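Local coordinates for Non-structural polyprotein (PDB 4GUA) that probably cleaves the viral non-structural polyprotein through its nsP2 cysteine protease part, which is joined to the macro and zinc-binding domains of nsP3, at residues E359-A364 with K405-A410; N429-V434 with V446-L451; W383-T388 with T400-K405; D436-H441 with D475-D480. All blocks are in the same frame, centred on the assembly; numbering follows the deposited sequence.

Contact 1: E359-A364 with K405-A410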
loop_
_atom_site.group_PDB
_atom_site.type_symbol
_atom_site.label_atom_id
_atom_site.label_comp_id
_atom_site.label_asym_id
_atom_site.label_seq_id
_atom_site.Cartn_x
_atom_site.Cartn_y
_atom_site.Cartn_z
ATOM N N GLU A 359 23.842 -13.897 -0.083
ATOM C CA GLU A 359 23.458 -14.173 -1.476
ATOM C C GLU A 359 23.855 -13.057 -2.437
ATOM O O GLU A 359 24.309 -13.317 -3.556
ATOM C CB GLU A 359 21.953 -14.422 -1.592
ATOM C CG GLU A 359 21.490 -14.656 -3.026
ATOM C CD GLU A 359 20.006 -14.976 -3.137
ATOM O OE1 GLU A 359 19.400 -15.392 -2.120
ATOM O OE2 GLU A 359 19.446 -14.795 -4.246
ATOM N N ALA A 360 23.647 -11.817 -2.012
ATOM C CA ALA A 360 24.021 -10.675 -2.827
ATOM C C ALA A 360 24.896 -9.728 -2.023
ATOM O O ALA A 360 24.766 -9.616 -0.804
ATOM C CB ALA A 360 22.779 -9.955 -3.324
ATOM N N VAL A 361 25.791 -9.042 -2.717
ATOM C CA VAL A 361 26.646 -8.057 -2.087
ATOM C C VAL A 361 26.429 -6.723 -2.781
ATOM O O VAL A 361 26.316 -6.661 -4.008
ATOM C CB VAL A 361 28.132 -8.460 -2.187
ATOM C CG1 VAL A 361 28.560 -8.593 -3.643
ATOM C CG2 VAL A 361 29.005 -7.458 -1.454
ATOM N N VAL A 362 26.388 -5.656 -1.993
ATOM C CA VAL A 362 26.157 -4.326 -2.528
ATOM C C VAL A 362 27.474 -3.585 -2.562
ATOM O O VAL A 362 28.195 -3.528 -1.567
ATOM C CB VAL A 362 25.160 -3.525 -1.673
ATOM C CG1 VAL A 362 25.156 -2.057 -2.089
ATOM C CG2 VAL A 362 23.764 -4.128 -1.764
ATOM N N ASN A 363 27.818 -3.083 -3.739
ATOM C CA ASN A 363 28.973 -2.217 -3.896
ATOM C C ASN A 363 28.588 -0.760 -3.661
ATOM O O ASN A 363 27.499 -0.327 -4.051
ATOM C CB ASN A 363 29.549 -2.377 -5.303
ATOM C CG ASN A 363 30.759 -1.497 -5.542
ATOM O OD1 ASN A 363 31.551 -1.257 -4.634
ATOM N ND2 ASN A 363 30.904 -1.009 -6.765
ATOM N N ALA A 364 29.482 -0.000 -3.038
ATOM C CA ALA A 364 29.292 1.438 -2.960
ATOM C C ALA A 364 29.986 1.984 -4.196
ATOM O O ALA A 364 31.218 2.056 -4.271
ATOM C CB ALA A 364 29.919 1.997 -1.699
ATOM N N LYS A 405 27.336 -15.059 -8.163
ATOM C CA LYS A 405 27.041 -14.013 -7.186
ATOM C C LYS A 405 26.404 -12.752 -7.747
ATOM O O LYS A 405 26.839 -12.229 -8.767
ATOM C CB LYS A 405 28.294 -13.605 -6.431
ATOM C CG LYS A 405 27.971 -12.660 -5.297
ATOM C CD LYS A 405 29.071 -12.632 -4.273
ATOM C CE LYS A 405 28.926 -13.751 -3.255
ATOM N NZ LYS A 405 27.828 -13.498 -2.295
ATOM N N LYS A 406 25.398 -12.247 -7.038
ATOM C CA LYS A 406 24.733 -11.013 -7.428
ATOM C C LYS A 406 25.448 -9.817 -6.820
ATOM O O LYS A 406 25.501 -9.660 -5.603
ATOM C CB LYS A 406 23.276 -11.017 -6.963
ATOM C CG LYS A 406 22.422 -12.065 -7.641
ATOM C CD LYS A 406 20.968 -11.976 -7.219
ATOM C CE LYS A 406 20.183 -13.173 -7.726
ATOM N NZ LYS A 406 20.564 -14.434 -7.021
ATOM N N VAL A 407 26.008 -8.979 -7.684
ATOM C CA VAL A 407 26.620 -7.734 -7.260
ATOM C C VAL A 407 25.722 -6.570 -7.661
ATOM O O VAL A 407 25.499 -6.325 -8.845
ATOM C CB VAL A 407 28.006 -7.556 -7.888
ATOM C CG1 VAL A 407 28.651 -6.271 -7.398
ATOM C CG2 VAL A 407 28.882 -8.756 -7.568
ATOM N N ILE A 408 25.192 -5.876 -6.661
ATOM C CA ILE A 408 24.330 -4.723 -6.878
ATOM C C ILE A 408 25.136 -3.438 -6.709
ATOM O O ILE A 408 25.598 -3.131 -5.611
ATOM C CB ILE A 408 23.187 -4.709 -5.861
ATOM C CG1 ILE A 408 22.362 -5.984 -5.979
ATOM C CG2 ILE A 408 22.321 -3.477 -6.051
ATOM C CD1 ILE A 408 21.312 -6.127 -4.902
ATOM N N HIS A 409 25.298 -2.676 -7.783
ATOM C CA HIS A 409 26.054 -1.436 -7.703
ATOM C C HIS A 409 25.103 -0.310 -7.325
ATOM O O HIS A 409 24.228 0.060 -8.105
ATOM C CB HIS A 409 26.720 -1.132 -9.052
ATOM C CG HIS A 409 27.629 -2.220 -9.539
ATOM N ND1 HIS A 409 29.002 -2.112 -9.505
ATOM C CD2 HIS A 409 27.363 -3.433 -10.080
ATOM C CE1 HIS A 409 29.541 -3.213 -9.997
ATOM N NE2 HIS A 409 28.568 -4.030 -10.354
ATOM N N ALA A 410 25.272 0.233 -6.124
ATOM C CA ALA A 410 24.410 1.308 -5.654
ATOM C C ALA A 410 25.209 2.601 -5.549
ATOM O O ALA A 410 26.234 2.650 -4.874
ATOM C CB ALA A 410 23.803 0.938 -4.301
#

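Contact 2: N429-V434 with V446-L451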
loop_
_atom_site.group_PDB
_atom_site.type_symbol
_atom_site.label_atom_id
_atom_site.label_comp_id
_atom_site.label_asym_id
_atom_site.label_seq_id
_atom_site.Cartn_x
_atom_site.Cartn_y
_atom_site.Cartn_z
ATOM N N ASN A 429 17.237 7.091 -1.890
ATOM C CA ASN A 429 16.758 6.459 -3.114
ATOM C C ASN A 429 17.657 5.321 -3.579
ATOM O O ASN A 429 17.179 4.327 -4.128
ATOM C CB ASN A 429 16.631 7.496 -4.233
ATOM C CG ASN A 429 15.334 8.276 -4.164
ATOM O OD1 ASN A 429 14.443 7.961 -3.379
ATOM N ND2 ASN A 429 15.218 9.295 -4.998
ATOM N N ALA A 430 18.957 5.473 -3.358
ATOM C CA ALA A 430 19.911 4.424 -3.683
ATOM C C ALA A 430 19.572 3.206 -2.853
ATOM O O ALA A 430 19.478 2.090 -3.381
ATOM C CB ALA A 430 21.330 4.879 -3.401
ATOM N N TYR A 431 19.385 3.425 -1.550
ATOM C CA TYR A 431 18.992 2.340 -0.650
ATOM C C TYR A 431 17.648 1.705 -1.038
ATOM O O TYR A 431 17.485 0.488 -0.954
ATOM C CB TYR A 431 18.926 2.826 0.796
ATOM C CG TYR A 431 20.265 2.900 1.508
ATOM C CD1 TYR A 431 21.015 1.751 1.747
ATOM C CD2 TYR A 431 20.759 4.115 1.976
ATOM C CE1 TYR A 431 22.230 1.816 2.414
ATOM C CE2 TYR A 431 21.968 4.188 2.642
ATOM C CZ TYR A 431 22.702 3.037 2.860
ATOM O OH TYR A 431 23.907 3.106 3.526
ATOM N N HIS A 432 16.686 2.521 -1.456
ATOM C CA HIS A 432 15.378 2.001 -1.854
ATOM C C HIS A 432 15.505 1.133 -3.094
ATOM O O HIS A 432 14.759 0.168 -3.259
ATOM C CB HIS A 432 14.388 3.135 -2.121
ATOM C CG HIS A 432 13.714 3.650 -0.886
ATOM N ND1 HIS A 432 13.121 2.819 0.040
ATOM C CD2 HIS A 432 13.545 4.910 -0.421
ATOM C CE1 HIS A 432 12.616 3.545 1.020
ATOM N NE2 HIS A 432 12.857 4.817 0.763
ATOM N N ALA A 433 16.437 1.498 -3.970
ATOM C CA ALA A 433 16.675 0.749 -5.198
ATOM C C ALA A 433 17.294 -0.607 -4.874
ATOM O O ALA A 433 16.934 -1.626 -5.472
ATOM C CB ALA A 433 17.580 1.538 -6.118
ATOM N N VAL A 434 18.227 -0.620 -3.924
ATOM C CA VAL A 434 18.780 -1.875 -3.433
ATOM C C VAL A 434 17.625 -2.747 -2.947
ATOM O O VAL A 434 17.547 -3.931 -3.267
ATOM C CB VAL A 434 19.788 -1.655 -2.277
ATOM C CG1 VAL A 434 20.202 -2.984 -1.656
ATOM C CG2 VAL A 434 21.013 -0.886 -2.764
ATOM N N VAL A 446 21.730 -10.130 2.151
ATOM C CA VAL A 446 22.475 -9.134 1.408
ATOM C C VAL A 446 23.562 -8.512 2.274
ATOM O O VAL A 446 23.319 -8.152 3.423
ATOM C CB VAL A 446 21.528 -8.050 0.841
ATOM C CG1 VAL A 446 20.648 -7.492 1.935
ATOM C CG2 VAL A 446 22.320 -6.944 0.171
ATOM N N ALA A 447 24.772 -8.430 1.727
ATOM C CA ALA A 447 25.861 -7.714 2.379
ATOM C C ALA A 447 25.890 -6.321 1.806
ATOM O O ALA A 447 25.900 -6.154 0.588
ATOM C CB ALA A 447 27.186 -8.404 2.127
ATOM N N ILE A 448 25.916 -5.321 2.679
ATOM C CA ILE A 448 25.848 -3.940 2.231
ATOM C C ILE A 448 26.713 -3.027 3.102
ATOM O O ILE A 448 26.785 -3.201 4.317
ATOM C CB ILE A 448 24.383 -3.479 2.246
ATOM C CG1 ILE A 448 24.260 -2.005 1.893
ATOM C CG2 ILE A 448 23.760 -3.747 3.607
ATOM C CD1 ILE A 448 22.830 -1.576 1.703
ATOM N N PRO A 449 27.389 -2.054 2.478
ATOM C CA PRO A 449 28.162 -1.051 3.209
ATOM C C PRO A 449 27.314 0.182 3.475
ATOM O O PRO A 449 26.183 0.233 3.000
ATOM C CB PRO A 449 29.275 -0.716 2.223
ATOM C CG PRO A 449 28.597 -0.797 0.905
ATOM C CD PRO A 449 27.584 -1.918 1.024
ATOM N N LEU A 450 27.845 1.172 4.181
ATOM C CA LEU A 450 27.087 2.393 4.391
ATOM C C LEU A 450 27.442 3.362 3.280
ATOM O O LEU A 450 28.549 3.889 3.234
ATOM C CB LEU A 450 27.389 3.014 5.754
ATOM C CG LEU A 450 26.996 2.199 6.988
ATOM C CD1 LEU A 450 27.225 3.012 8.253
ATOM C CD2 LEU A 450 25.554 1.748 6.907
ATOM N N LEU A 451 26.486 3.607 2.395
ATOM C CA LEU A 451 26.727 4.447 1.236
ATOM C C LEU A 451 27.047 5.875 1.648
ATOM O O LEU A 451 26.502 6.396 2.623
ATOM C CB LEU A 451 25.511 4.422 0.310
ATOM C CG LEU A 451 25.142 3.036 -0.235
ATOM C CD1 LEU A 451 23.909 3.102 -1.121
ATOM C CD2 LEU A 451 26.304 2.428 -1.011
#

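Contact 3: W383-T388 with T400-K405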
loop_
_atom_site.group_PDB
_atom_site.type_symbol
_atom_site.label_atom_id
_atom_site.label_comp_id
_atom_site.label_asym_id
_atom_site.label_seq_id
_atom_site.Cartn_x
_atom_site.Cartn_y
_atom_site.Cartn_z
ATOM N N TRP A 383 35.332 -9.765 -8.116
ATOM C CA TRP A 383 34.307 -9.957 -9.140
ATOM C C TRP A 383 34.445 -8.956 -10.283
ATOM O O TRP A 383 33.524 -8.183 -10.551
ATOM C CB TRP A 383 32.910 -9.828 -8.536
ATOM C CG TRP A 383 32.598 -10.823 -7.461
ATOM C CD1 TRP A 383 32.330 -12.148 -7.621
ATOM C CD2 TRP A 383 32.489 -10.555 -6.056
ATOM N NE1 TRP A 383 32.074 -12.731 -6.400
ATOM C CE2 TRP A 383 32.165 -11.776 -5.423
ATOM C CE3 TRP A 383 32.637 -9.407 -5.268
ATOM C CZ2 TRP A 383 31.994 -11.880 -4.043
ATOM C CZ3 TRP A 383 32.466 -9.510 -3.902
ATOM C CH2 TRP A 383 32.144 -10.739 -3.302
ATOM N N PRO A 384 35.594 -8.982 -10.975
ATOM C CA PRO A 384 35.877 -8.007 -12.033
ATOM C C PRO A 384 34.781 -7.901 -13.089
ATOM O O PRO A 384 34.414 -6.795 -13.469
ATOM C CB PRO A 384 37.165 -8.540 -12.670
ATOM C CG PRO A 384 37.812 -9.338 -11.606
ATOM C CD PRO A 384 36.699 -9.939 -10.797
ATOM N N THR A 385 34.257 -9.035 -13.540
ATOM C CA THR A 385 33.343 -9.037 -14.680
ATOM C C THR A 385 31.996 -8.407 -14.339
ATOM O O THR A 385 31.185 -8.158 -15.230
ATOM C CB THR A 385 33.134 -10.462 -15.266
ATOM O OG1 THR A 385 32.678 -11.354 -14.244
ATOM C CG2 THR A 385 34.430 -10.999 -15.834
ATOM N N SER A 386 31.750 -8.150 -13.058
ATOM C CA SER A 386 30.530 -7.451 -12.671
ATOM C C SER A 386 30.629 -5.982 -13.076
ATOM O O SER A 386 29.624 -5.281 -13.160
ATOM C CB SER A 386 30.276 -7.582 -11.170
ATOM O OG SER A 386 31.278 -6.923 -10.420
ATOM N N PHE A 387 31.852 -5.540 -13.351
ATOM C CA PHE A 387 32.122 -4.172 -13.788
ATOM C C PHE A 387 32.111 -4.022 -15.310
ATOM O O PHE A 387 32.526 -2.988 -15.840
ATOM C CB PHE A 387 33.446 -3.676 -13.209
ATOM C CG PHE A 387 33.388 -3.389 -11.736
ATOM C CD1 PHE A 387 33.416 -4.419 -10.816
ATOM C CD2 PHE A 387 33.308 -2.090 -11.275
ATOM C CE1 PHE A 387 33.360 -4.160 -9.469
ATOM C CE2 PHE A 387 33.255 -1.825 -9.927
ATOM C CZ PHE A 387 33.282 -2.859 -9.023
ATOM N N THR A 388 31.691 -5.075 -16.009
ATOM C CA THR A 388 31.550 -5.027 -17.461
ATOM C C THR A 388 30.617 -3.887 -17.870
ATOM O O THR A 388 31.047 -2.950 -18.543
ATOM C CB THR A 388 31.033 -6.357 -18.025
ATOM O OG1 THR A 388 31.949 -7.401 -17.684
ATOM C CG2 THR A 388 30.900 -6.286 -19.542
ATOM N N THR A 400 23.958 -6.720 -11.385
ATOM C CA THR A 400 24.858 -7.433 -12.278
ATOM C C THR A 400 25.211 -8.738 -11.599
ATOM O O THR A 400 25.031 -8.878 -10.395
ATOM C CB THR A 400 26.146 -6.642 -12.586
ATOM O OG1 THR A 400 27.000 -6.626 -11.436
ATOM C CG2 THR A 400 25.818 -5.211 -13.005
ATOM N N VAL A 401 25.701 -9.695 -12.369
ATOM C CA VAL A 401 26.031 -11.001 -11.825
ATOM C C VAL A 401 27.401 -11.442 -12.298
ATOM O O VAL A 401 27.704 -11.362 -13.481
ATOM C CB VAL A 401 24.996 -12.056 -12.251
ATOM C CG1 VAL A 401 25.391 -13.435 -11.726
ATOM C CG2 VAL A 401 23.596 -11.646 -11.775
ATOM N N CYS A 402 28.238 -11.873 -11.362
ATOM C CA CYS A 402 29.522 -12.472 -11.698
ATOM C C CYS A 402 29.499 -13.936 -11.267
ATOM O O CYS A 402 29.510 -14.239 -10.070
ATOM C CB CYS A 402 30.673 -11.726 -11.015
ATOM S SG CYS A 402 32.301 -12.431 -11.381
ATOM N N LEU A 403 29.459 -14.837 -12.247
ATOM C CA LEU A 403 29.348 -16.265 -11.968
ATOM C C LEU A 403 28.192 -16.521 -10.996
ATOM O O LEU A 403 27.035 -16.250 -11.325
ATOM C CB LEU A 403 30.676 -16.816 -11.453
ATOM C CG LEU A 403 31.772 -16.781 -12.526
ATOM C CD1 LEU A 403 33.152 -17.002 -11.924
ATOM C CD2 LEU A 403 31.503 -17.808 -13.629
ATOM N N GLY A 404 28.487 -17.048 -9.812
ATOM C CA GLY A 404 27.432 -17.402 -8.880
ATOM C C GLY A 404 27.022 -16.323 -7.889
ATOM O O GLY A 404 26.423 -16.637 -6.859
ATOM N N LYS A 405 27.336 -15.059 -8.163
ATOM C CA LYS A 405 27.041 -14.013 -7.186
ATOM C C LYS A 405 26.404 -12.752 -7.747
ATOM O O LYS A 405 26.839 -12.229 -8.767
ATOM C CB LYS A 405 28.294 -13.605 -6.431
ATOM C CG LYS A 405 27.971 -12.660 -5.297
ATOM C CD LYS A 405 29.071 -12.632 -4.273
ATOM C CE LYS A 405 28.926 -13.751 -3.255
ATOM N NZ LYS A 405 27.828 -13.498 -2.295
#

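Contact 4: D436-H441 with D475-D480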
loop_
_atom_site.group_PDB
_atom_site.type_symbol
_atom_site.label_atom_id
_atom_site.label_comp_id
_atom_site.label_asym_id
_atom_site.label_seq_id
_atom_site.Cartn_x
_atom_site.Cartn_y
_atom_site.Cartn_z
ATOM N N ASP A 436 14.515 -2.575 -3.827
ATOM C CA ASP A 436 13.638 -2.939 -4.932
ATOM C C ASP A 436 14.152 -4.224 -5.556
ATOM O O ASP A 436 13.388 -5.161 -5.786
ATOM C CB ASP A 436 13.585 -1.826 -5.986
ATOM C CG ASP A 436 12.693 -0.657 -5.577
ATOM O OD1 ASP A 436 11.775 -0.851 -4.744
ATOM O OD2 ASP A 436 12.916 0.461 -6.094
ATOM N N LEU A 437 15.461 -4.270 -5.796
ATOM C CA LEU A 437 16.105 -5.433 -6.403
ATOM C C LEU A 437 16.030 -6.670 -5.515
ATOM O O LEU A 437 15.784 -7.780 -6.000
ATOM C CB LEU A 437 17.560 -5.106 -6.732
ATOM C CG LEU A 437 17.704 -4.186 -7.946
ATOM C CD1 LEU A 437 19.130 -3.661 -8.088
ATOM C CD2 LEU A 437 17.271 -4.920 -9.212
ATOM N N VAL A 438 16.257 -6.475 -4.217
ATOM C CA VAL A 438 16.216 -7.569 -3.255
ATOM C C VAL A 438 14.851 -8.238 -3.307
ATOM O O VAL A 438 14.741 -9.466 -3.355
ATOM C CB VAL A 438 16.489 -7.073 -1.828
ATOM C CG1 VAL A 438 16.025 -8.097 -0.797
ATOM C CG2 VAL A 438 17.963 -6.774 -1.656
ATOM N N ASN A 439 13.808 -7.418 -3.335
ATOM C CA ASN A 439 12.456 -7.942 -3.382
ATOM C C ASN A 439 12.133 -8.579 -4.724
ATOM O O ASN A 439 11.549 -9.653 -4.777
ATOM C CB ASN A 439 11.453 -6.841 -3.070
ATOM C CG ASN A 439 11.493 -6.435 -1.626
ATOM O OD1 ASN A 439 11.866 -7.231 -0.764
ATOM N ND2 ASN A 439 11.097 -5.202 -1.340
ATOM N N GLU A 440 12.548 -7.940 -5.810
ATOM C CA GLU A 440 12.190 -8.402 -7.142
ATOM C C GLU A 440 12.849 -9.752 -7.442
ATOM O O GLU A 440 12.272 -10.593 -8.130
ATOM C CB GLU A 440 12.593 -7.359 -8.192
ATOM C CG GLU A 440 11.702 -6.119 -8.217
ATOM C CD GLU A 440 12.307 -4.962 -9.020
ATOM O OE1 GLU A 440 13.393 -5.151 -9.617
ATOM O OE2 GLU A 440 11.701 -3.860 -9.042
ATOM N N HIS A 441 14.067 -9.946 -6.942
ATOM C CA HIS A 441 14.792 -11.199 -7.153
ATOM C C HIS A 441 14.726 -12.179 -5.989
ATOM O O HIS A 441 15.416 -13.193 -5.997
ATOM C CB HIS A 441 16.229 -10.904 -7.556
ATOM C CG HIS A 441 16.331 -10.251 -8.896
ATOM N ND1 HIS A 441 16.375 -8.883 -9.055
ATOM C CD2 HIS A 441 16.350 -10.775 -10.143
ATOM C CE1 HIS A 441 16.439 -8.593 -10.342
ATOM N NE2 HIS A 441 16.425 -9.724 -11.023
ATOM N N ASP A 475 13.959 -2.359 5.803
ATOM C CA ASP A 475 12.883 -2.907 6.621
ATOM C C ASP A 475 11.776 -3.368 5.678
ATOM O O ASP A 475 10.945 -4.213 6.013
ATOM C CB ASP A 475 12.338 -1.846 7.573
ATOM C CG ASP A 475 13.281 -1.550 8.722
ATOM O OD1 ASP A 475 14.293 -2.269 8.869
ATOM O OD2 ASP A 475 13.001 -0.594 9.481
ATOM N N ARG A 476 11.810 -2.804 4.475
ATOM C CA ARG A 476 10.813 -3.033 3.440
ATOM C C ARG A 476 11.186 -4.232 2.565
ATOM O O ARG A 476 10.717 -4.343 1.435
ATOM C CB ARG A 476 10.616 -1.769 2.604
ATOM C CG ARG A 476 9.593 -0.784 3.174
ATOM C CD ARG A 476 8.708 -1.404 4.235
ATOM N NE ARG A 476 8.048 -0.408 5.075
ATOM C CZ ARG A 476 7.201 -0.712 6.052
ATOM N NH1 ARG A 476 6.889 -1.974 6.294
ATOM N NH2 ARG A 476 6.652 0.244 6.779
ATOM N N THR A 477 12.126 -5.051 3.034
ATOM C CA THR A 477 12.395 -6.344 2.403
ATOM C C THR A 477 12.213 -7.507 3.388
ATOM O O THR A 477 11.972 -7.301 4.575
ATOM C CB THR A 477 13.842 -6.414 1.869
ATOM O OG1 THR A 477 14.761 -6.476 2.967
ATOM C CG2 THR A 477 14.159 -5.209 1.000
ATOM N N ASP A 478 12.322 -8.731 2.877
ATOM C CA ASP A 478 12.322 -9.936 3.707
ATOM C C ASP A 478 13.731 -10.471 3.965
ATOM O O ASP A 478 13.898 -11.533 4.549
ATOM C CB ASP A 478 11.468 -11.022 3.064
ATOM C CG ASP A 478 9.989 -10.707 3.129
ATOM O OD1 ASP A 478 9.566 -10.057 4.109
ATOM O OD2 ASP A 478 9.252 -11.106 2.201
ATOM N N ALA A 479 14.741 -9.743 3.503
ATOM C CA ALA A 479 16.116 -10.226 3.525
ATOM C C ALA A 479 16.795 -10.049 4.879
ATOM O O ALA A 479 16.535 -9.085 5.591
ATOM C CB ALA A 479 16.920 -9.511 2.449
ATOM N N ASP A 480 17.655 -11.001 5.233
ATOM C CA ASP A 480 18.585 -10.834 6.344
ATOM C C ASP A 480 19.700 -9.920 5.867
ATOM O O ASP A 480 20.286 -10.155 4.814
ATOM C CB ASP A 480 19.168 -12.184 6.774
ATOM C CG ASP A 480 18.193 -13.013 7.593
ATOM O OD1 ASP A 480 17.405 -12.432 8.371
ATOM O OD2 ASP A 480 18.208 -14.252 7.452
#

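Contact 1: E359-A364 with K405-A410
Val361 and Asn363 spend both their backbone N-H and C=O groups on the parallel strand 405-410. Val361 N donates to Lys406 O (3.0 Å), reaching it almost in line with the carbonyl (C=O...N 174°), and Val361 O accepts from Ile408 N at 3.0 Å. One step on, Asn363 N gives its hydrogen to Ile408 O (2.9 Å), tilted 30° from that carbonyl plane, and Asn363 O takes Ala410 N (3.1 Å). Val361 O also receives a CA-H contact from Val407. The residues between face the flanking strands: Ala360 and Val362 bond to strand 445-448, Val407 and His409 to strand 397-402. Just before the strand, Glu359 is extended with CG anti to the backbone N (chi1 178°), and the anti lone pair of OE2 receives Lys406 NZ at 3.0 Å in a salt bridge; OE1 is held by Lys444 N. On one face Val361 CG1 meets Val407 CG2 (3.9 Å); on the other Val362 CG1 meets Ala410 CB (4.0 Å), beneath helix 420-440. In this interior of the macro-domain sheet, apolar groups predominate on the Val362 and Ile408 face, the Val361 and Val407 face also carries Asn363 and His409, and the charged pair stays at the margin.

Contact 2: N429-V434 with V446-L451
Tyr431 reaches from helix 420-440 to the chain leaving strand 445-448, and its ring is gripped by Ile448 and Leu451. From CB, CG is set anti to the carbonyl carbon (chi1 -81°). Along one side of the ring CD1 and then CE1 run past the methyl end of Ile448, whose CD1 lies in the ring plane at the edge, 3.5 Å from Tyr431 CE1. Over one face sits Leu451 CD1, 4.1 Å from the ring centroid and 10° off the normal, a CH-pi contact; the two side chains run antiparallel alongside one another. Further out, Tyr431 CZ touches Leu451 CG (3.9 Å). At the tip, OH accepts Leu451 N at 2.9 Å (N-H...O 150°), lies close to Leu450 CA, and is also hydrogen-bonded to Ser466 OG of helix 463-474. Ala430 CB also packs on Leu451 CD1 (3.9 Å). A buried hydroxyl thus satisfies a backbone N-H where the chain leaves the sheet. A bound MES, probably from the crystallisation liquor, lies near Leu451, and in macro domains the loop after this strand commonly lines the ADP-ribose pocket; the tyrosine therefore ties the helix to the start of the loop that probably lines that site.

Contact 3: W383-T388 with T400-K405
Trp383, the first residue beyond helix 375-382, turns its indole edge to Cys402. Cys402 SG, set anti to its backbone N (chi1 179°), is carried to that edge, 3.8 Å from Trp383 CD1 and 85° off the normal of the five-membered ring, an edge-on sulfur-aromatic contact. The Lys405 chain passes the indole too, but its exact placement is doubtful. Within the 3-10 segment that follows, Thr385 OG1 comes to the same sulfur, 3.1 Å from Cys402 SG. Ser386 turns OG between its backbone N and carbonyl carbon (chi1 66°), back to Trp383 O at 2.6 Å, and the same oxygen accepts Ser386 N. Ser386 CB touches Thr400 OG1 (3.4 Å), a hydroxyl hydrogen-bonded to Val407 O and His409 NE2. Thr388 OG1 closes the run on Thr385 O at 2.7 Å. In the partner segment, Cys402 and Lys405 exchange two backbone bonds around a type II' turn, the hairpin that joins strands 397-402 and 405-410. The loop after the helix thus meets the hairpin with sulfur at the indole edge and with Ser386 CB against a threonine hydroxyl, while Trp383 O and Thr385 O each accept two bonds from within the loop and so stiffen its short 3-10 turn.

Contact 4: D436-H441 with D475-D480
Asn439 and Val438, near the C-terminal end of helix 420-440, seat against Thr477 and its neighbours. The Asn439 and Thr477 side chains cross at about a right angle: Asn439 OD1 rests 3.3 Å from Thr477 CA and 3.4 Å from Thr477 CB, while ND2 donates to Arg476 O at 2.9 Å, nearly straight at 169°, though the place of that carbonyl oxygen is less sure. Beside it Val438 projects CG1, anti to its backbone N (chi1 162°), 3.7 Å from Ala479 CB and 3.8 Å from Thr477 CB. In the next shell Thr477 is positioned by its hydroxyl: OG1 is hydrogen-bonded to Leu474 O, at the end of helix 463-474, and accepts Ala479 N weakly at 3.3 Å, bracing the bend that precedes strand 480-484. Around them, Asp478 OD1 bonds Ser292 OG, Asn439 packs on His324 and Cys327, and Asp475 forms a salt bridge with Lys501 NZ. Asp480 pairs by its backbone with Lys444 and Val446. The contact therefore joins helix 420-440 to the turn between helix 463-474 and strand 480-484, with helix 323-333 packed against it and strand 288-294 of the neighbouring seven-stranded sheet reached through Ser292.

How the contacts relate
From the N terminus, strand 360-364 opens contact 1, which closes with strand 405-410 after some forty residues. Within that loop, contact 3 joins the segment after helix 375-382 to the hairpin, and the two contacts share Lys405. After contact 1 has closed, helix 420-440 begins contact 2 and then contact 4; residues 446-451 end contact 2 before the turn preceding strand 480-484 ends contact 4, so these two cross. Contacts 1, 2 and 3 reach one six-stranded sheet: probable hydrogen bonds link Val362 N to Ala447 O (contacts 1 and 2) and Val407 N to Thr400 O (contacts 1 and 3). Contact 4 ties the end of helix 420-440 to that turn, meeting contact 2 at Val446 and Asp480.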